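Local coordinates for protein oxidoreductase (Azotobacter vinelandii, PDB 7D5M) that binds NAD and, as a homolog of inositol dehydrogenase in the Gfo/Idh/MocA family, probably oxidises a sugar- or polyol-like substrate, at residues Ile273-Ile276 / Ser281-Trp284; Thr73-Glu78 / Thr101-Glu106. All blocks are in the same frame, centred on the assembly; numbering follows the deposited sequence.

Contact 1 of 2, residues Ile273-Ile276 / Ser281-Trp284; sequences IRVI and SLEW
Ser281 faces Ile276 across a non-hydrogen-bonded pair, and its CB sits against one face of the Arg274 guanidinium, 3.4 Å from NH2. Its OG, turned anti to the carbonyl carbon (chi1 -61°), comes 3.3 Å from Ile276 CG2 and is hydrogen-bonded to the carbonyl O of Ala265 in the second subunit. Leu282 is locked to Val275 by a pair of backbone bonds, Val275 N to Leu282 O at 2.9 Å and Leu282 N to Val275 O at 3.0 Å. On the face of the sheet turned away from Ser281, Leu282 CD1 lies alongside Val275 CG2, 3.9 Å away, both side chains packed against Ile157 of helix 148-158. This is a beta hairpin, strands 271-277 and 280-285, within the large mixed sheet of the C-terminal alpha/beta domain. Glu283 returns to the face of Ser281. Its extended chain carries OE1 to Arg274 NH1 at 2.9 Å in a salt bridge; NH1 arrives nearly along the C-O axis, while the guanidinium and carboxylate planes stand 83° apart. Arg274 is further held by Glu295 at NH2 and, at NE, by Asn264 of the second subunit. A methionine in its place would probably leave Glu283 and Glu295 without their shared positive mate and cost the subunit interface a hydrogen bond. Trp284 closes a second hydrogen-bonded pair with Ile273, Ile273 N giving a bond of 2.9 Å to Trp284 O. Beyond CB, 4.2 Å from Ile273 CG2, the indole swings away from the hairpin and bonds through NE1 to the carbonyl of Pro289.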
loop_
_atom_site.group_PDB
_atom_site.type_symbol
_atom_site.label_atom_id
_atom_site.label_comp_id
_atom_site.label_asym_id
_atom_site.label_seq_id
_atom_site.Cartn_x
_atom_site.Cartn_y
_atom_site.Cartn_z
ATOM N N ILE A 273 -4.845 5.464 14.539
ATOM C CA ILE A 273 -5.810 6.490 15.001
ATOM C C ILE A 273 -6.261 7.275 13.776
ATOM O O ILE A 273 -5.420 7.726 12.995
ATOM C CB ILE A 273 -5.239 7.389 16.109
ATOM C CG1 ILE A 273 -6.250 8.472 16.494
ATOM C CG2 ILE A 273 -3.891 7.984 15.734
ATOM C CD1 ILE A 273 -5.995 9.087 17.838
ATOM N N ARG A 274 -7.572 7.356 13.588
ATOM C CA ARG A 274 -8.168 8.166 12.504
ATOM C C ARG A 274 -9.040 9.215 13.182
ATOM O O ARG A 274 -9.938 8.837 13.950
ATOM C CB ARG A 274 -8.979 7.303 11.536
ATOM C CG ARG A 274 -9.566 8.081 10.367
ATOM C CD ARG A 274 -10.335 7.196 9.399
ATOM N NE ARG A 274 -10.828 7.938 8.253
ATOM C CZ ARG A 274 -10.131 8.233 7.162
ATOM N NH1 ARG A 274 -8.869 7.850 7.020
ATOM N NH2 ARG A 274 -10.709 8.917 6.193
ATOM N N VAL A 275 -8.749 10.479 12.938
ATOM C CA VAL A 275 -9.588 11.596 13.437
ATOM C C VAL A 275 -10.376 12.107 12.243
ATOM O O VAL A 275 -9.749 12.489 11.245
ATOM C CB VAL A 275 -8.742 12.702 14.086
ATOM C CG1 VAL A 275 -9.630 13.818 14.612
ATOM C CG2 VAL A 275 -7.849 12.148 15.180
ATOM N N ILE A 276 -11.705 12.101 12.357
ATOM C CA ILE A 276 -12.622 12.436 11.239
ATOM C C ILE A 276 -13.355 13.730 11.587
ATOM O O ILE A 276 -14.085 13.753 12.589
ATOM C CB ILE A 276 -13.594 11.275 10.966
ATOM C CG1 ILE A 276 -12.825 9.966 10.758
ATOM C CG2 ILE A 276 -14.495 11.628 9.789
ATOM C CD1 ILE A 276 -13.651 8.732 10.886
ATOM N N SER A 281 -10.195 14.109 7.187
ATOM C CA SER A 281 -9.696 13.129 8.177
ATOM C C SER A 281 -8.168 13.107 8.157
ATOM O O SER A 281 -7.562 13.453 7.139
ATOM C CB SER A 281 -10.247 11.756 7.922
ATOM O OG SER A 281 -11.664 11.747 8.010
ATOM N N LEU A 282 -7.561 12.731 9.275
ATOM C CA LEU A 282 -6.148 12.308 9.266
ATOM C C LEU A 282 -6.076 10.912 9.872
ATOM O O LEU A 282 -6.958 10.535 10.663
ATOM C CB LEU A 282 -5.247 13.330 9.965
ATOM C CG LEU A 282 -5.583 13.725 11.390
ATOM C CD1 LEU A 282 -5.124 12.673 12.385
ATOM C CD2 LEU A 282 -4.938 15.065 11.713
ATOM N N GLU A 283 -5.053 10.153 9.501
ATOM C CA GLU A 283 -4.895 8.778 10.021
ATOM C C GLU A 283 -3.414 8.428 10.120
ATOM O O GLU A 283 -2.666 8.676 9.172
ATOM C CB GLU A 283 -5.648 7.766 9.169
ATOM C CG GLU A 283 -5.601 6.360 9.754
ATOM C CD GLU A 283 -6.487 5.341 9.056
ATOM O OE1 GLU A 283 -7.472 5.753 8.425
ATOM O OE2 GLU A 283 -6.184 4.131 9.155
ATOM N N TRP A 284 -3.042 7.843 11.249
ATOM C CA TRP A 284 -1.644 7.476 11.576
ATOM C C TRP A 284 -1.620 6.019 12.016
ATOM O O TRP A 284 -2.540 5.603 12.722
ATOM C CB TRP A 284 -1.101 8.409 12.656
ATOM C CG TRP A 284 0.343 8.202 12.992
ATOM C CD1 TRP A 284 1.418 8.731 12.342
ATOM C CD2 TRP A 284 0.874 7.431 14.086
ATOM N NE1 TRP A 284 2.579 8.326 12.942
ATOM C CE2 TRP A 284 2.281 7.545 14.022
ATOM C CE3 TRP A 284 0.314 6.631 15.094
ATOM C CZ2 TRP A 284 3.127 6.902 14.926
ATOM C CZ3 TRP A 284 1.152 6.012 15.997
ATOM C CH2 TRP A 284 2.539 6.152 15.923
#

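Contact 2 of 2, residues Thr73-Glu78 / Thr101-Glu106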
loop_
_atom_site.group_PDB
_atom_site.type_symbol
_atom_site.label_atom_id
_atom_site.label_comp_id
_atom_site.label_asym_id
_atom_site.label_seq_id
_atom_site.Cartn_x
_atom_site.Cartn_y
_atom_site.Cartn_z
ATOM N N THR A 73 16.503 -0.364 48.923
ATOM C CA THR A 73 17.966 -0.282 49.163
ATOM C C THR A 73 18.578 0.701 48.167
ATOM O O THR A 73 19.398 1.537 48.574
ATOM C CB THR A 73 18.639 -1.650 49.059
ATOM O OG1 THR A 73 17.917 -2.488 49.964
ATOM C CG2 THR A 73 20.116 -1.576 49.385
ATOM N N LEU A 74 18.193 0.598 46.894
ATOM C CA LEU A 74 18.659 1.552 45.861
ATOM C C LEU A 74 18.458 2.984 46.371
ATOM O O LEU A 74 19.444 3.739 46.391
ATOM C CB LEU A 74 17.887 1.304 44.567
ATOM C CG LEU A 74 17.990 2.404 43.515
ATOM C CD1 LEU A 74 19.375 2.447 42.891
ATOM C CD2 LEU A 74 16.926 2.190 42.451
ATOM N N PHE A 75 17.238 3.348 46.778
ATOM C CA PHE A 75 16.900 4.743 47.164
ATOM C C PHE A 75 17.667 5.107 48.442
ATOM O O PHE A 75 18.255 6.198 48.469
ATOM C CB PHE A 75 15.391 4.949 47.311
ATOM C CG PHE A 75 14.589 4.617 46.077
ATOM C CD1 PHE A 75 15.180 4.609 44.821
ATOM C CD2 PHE A 75 13.240 4.316 46.169
ATOM C CE1 PHE A 75 14.439 4.293 43.692
ATOM C CE2 PHE A 75 12.502 4.002 45.037
ATOM C CZ PHE A 75 13.104 3.982 43.803
ATOM N N GLU A 76 17.704 4.218 49.438
ATOM C CA GLU A 76 18.338 4.511 50.755
ATOM C C GLU A 76 19.852 4.678 50.575
ATOM O O GLU A 76 20.391 5.669 51.104
ATOM C CB GLU A 76 18.016 3.425 51.790
ATOM C CG GLU A 76 18.765 3.604 53.107
ATOM C CD GLU A 76 18.470 2.569 54.186
ATOM O OE1 GLU A 76 18.068 1.430 53.833
ATOM O OE2 GLU A 76 18.642 2.908 55.388
ATOM N N GLN A 77 20.509 3.755 49.865
ATOM C CA GLN A 77 21.989 3.752 49.687
ATOM C C GLN A 77 22.394 4.932 48.801
ATOM O O GLN A 77 23.405 5.594 49.113
ATOM C CB GLN A 77 22.477 2.424 49.108
ATOM C CG GLN A 77 22.404 1.263 50.091
ATOM C CD GLN A 77 23.191 1.547 51.347
ATOM O OE1 GLN A 77 24.364 1.919 51.298
ATOM N NE2 GLN A 77 22.537 1.395 52.484
ATOM N N GLU A 78 21.639 5.200 47.731
ATOM C CA GLU A 78 21.993 6.296 46.792
ATOM C C GLU A 78 21.882 7.648 47.512
ATOM O O GLU A 78 22.708 8.522 47.233
ATOM C CB GLU A 78 21.143 6.195 45.521
ATOM C CG GLU A 78 21.613 5.070 44.612
ATOM C CD GLU A 78 22.941 5.344 43.924
ATOM O OE1 GLU A 78 23.067 6.439 43.304
ATOM O OE2 GLU A 78 23.847 4.470 44.013
ATOM N N THR A 101 7.027 3.761 42.608
ATOM C CA THR A 101 6.857 5.199 42.269
ATOM C C THR A 101 6.655 5.994 43.568
ATOM O O THR A 101 7.324 7.032 43.745
ATOM C CB THR A 101 5.722 5.414 41.263
ATOM O OG1 THR A 101 6.059 4.684 40.083
ATOM C CG2 THR A 101 5.527 6.863 40.881
ATOM N N ARG A 102 5.771 5.527 44.451
ATOM C CA ARG A 102 5.488 6.221 45.732
ATOM C C ARG A 102 6.793 6.396 46.515
ATOM O O ARG A 102 7.078 7.532 46.952
ATOM C CB ARG A 102 4.472 5.458 46.583
ATOM C CG ARG A 102 4.104 6.218 47.847
ATOM C CD ARG A 102 3.191 5.448 48.779
ATOM N NE ARG A 102 2.807 6.342 49.863
ATOM C CZ ARG A 102 1.646 6.312 50.505
ATOM N NH1 ARG A 102 0.728 5.408 50.197
ATOM N NH2 ARG A 102 1.415 7.191 51.470
ATOM N N ALA A 103 7.548 5.316 46.701
ATOM C CA ALA A 103 8.816 5.326 47.471
ATOM C C ALA A 103 9.811 6.302 46.812
ATOM O O ALA A 103 10.474 7.069 47.541
ATOM C CB ALA A 103 9.382 3.937 47.560
ATOM N N ALA A 104 9.916 6.299 45.479
ATOM C CA ALA A 104 10.875 7.166 44.757
ATOM C C ALA A 104 10.495 8.632 45.009
ATOM O O ALA A 104 11.380 9.441 45.343
ATOM C CB ALA A 104 10.911 6.839 43.278
ATOM N N LEU A 105 9.206 8.956 44.904
ATOM C CA LEU A 105 8.692 10.339 45.075
ATOM C C LEU A 105 8.955 10.810 46.509
ATOM O O LEU A 105 9.378 11.953 46.687
ATOM C CB LEU A 105 7.185 10.340 44.804
ATOM C CG LEU A 105 6.775 9.958 43.387
ATOM C CD1 LEU A 105 5.281 10.131 43.177
ATOM C CD2 LEU A 105 7.575 10.751 42.378
ATOM N N GLU A 106 8.660 9.957 47.487
ATOM C CA GLU A 106 8.861 10.275 48.928
ATOM C C GLU A 106 10.361 10.443 49.201
ATOM O O GLU A 106 10.694 11.247 50.098
ATOM C CB GLU A 106 8.188 9.214 49.795
ATOM C CG GLU A 106 6.693 9.433 49.901
ATOM C CD GLU A 106 5.883 8.293 50.492
ATOM O OE1 GLU A 106 6.463 7.225 50.760
ATOM O OE2 GLU A 106 4.664 8.483 50.666
#
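Phe75 reaches Ala103 and Ala104 because its CG stands anti to its own carbonyl carbon (chi1 -57°) and its ring is set by a chi2 of -22°, which carries CE2 and CZ out from helix 71-78 to the next helix. Both helices belong to the NAD-binding Rossmann fold and are joined in the chain through strand 87-91, part of the parallel sheet. The meeting is narrow: one aromatic ring against two alanines, with no hydrogen bond passing between the segments and just 119 Å² buried. The CA atoms of Phe75 and Ala104 stay 6.9 Å apart, and the ring bridges that separation.

On the ring CD2, CE2 and CZ do the touching, CE2 and CZ most closely. CZ lies 3.6 Å from Ala104 CB, while CE2 is 4.0 Å from Ala103 CB, so the two methyls flank the approach of CE2. Between them CE2 comes 3.5 Å from Ala104 N, reaching the helix backbone itself; the short alanine side chains leave the main chain accessible to the ring. Phe75 and Ala104 also both touch Val88 of strand 87-91, which makes the contact part of the apolar layer between helices and sheet, and Leu109 adds to the packing around the phenyl group.

Further round helix 97-106, Arg102 and Glu106 are tied one turn apart: Arg102 NE donates to Glu106 OE2 over 2.9 Å in a nearly straight bond, 176° at the hydrogen, with the oxygen in the guanidinium plane but the nitrogen above the carboxylate plane.

Contact 2 comes first along the chain, and its segments are complete before contact 1 begins, so the two follow in series. They lie on opposite sides of the chain's centre, their own centres about 42 Å apart and their nearest atoms about 24 Å apart. Contact 2 packs helices beside the parallel sheet of the Rossmann domain, whereas contact 1 pairs neighbouring strands of the mixed sheet in the C-terminal alpha/beta domain; they share no sheet or helix. A bound NAD is about 10 Å from the Phe75 side chain, and a bound NAD about 11 Å from that of Trp284. The two thus probably serve separate packing units, one nucleotide-binding, the other bordering the second subunit.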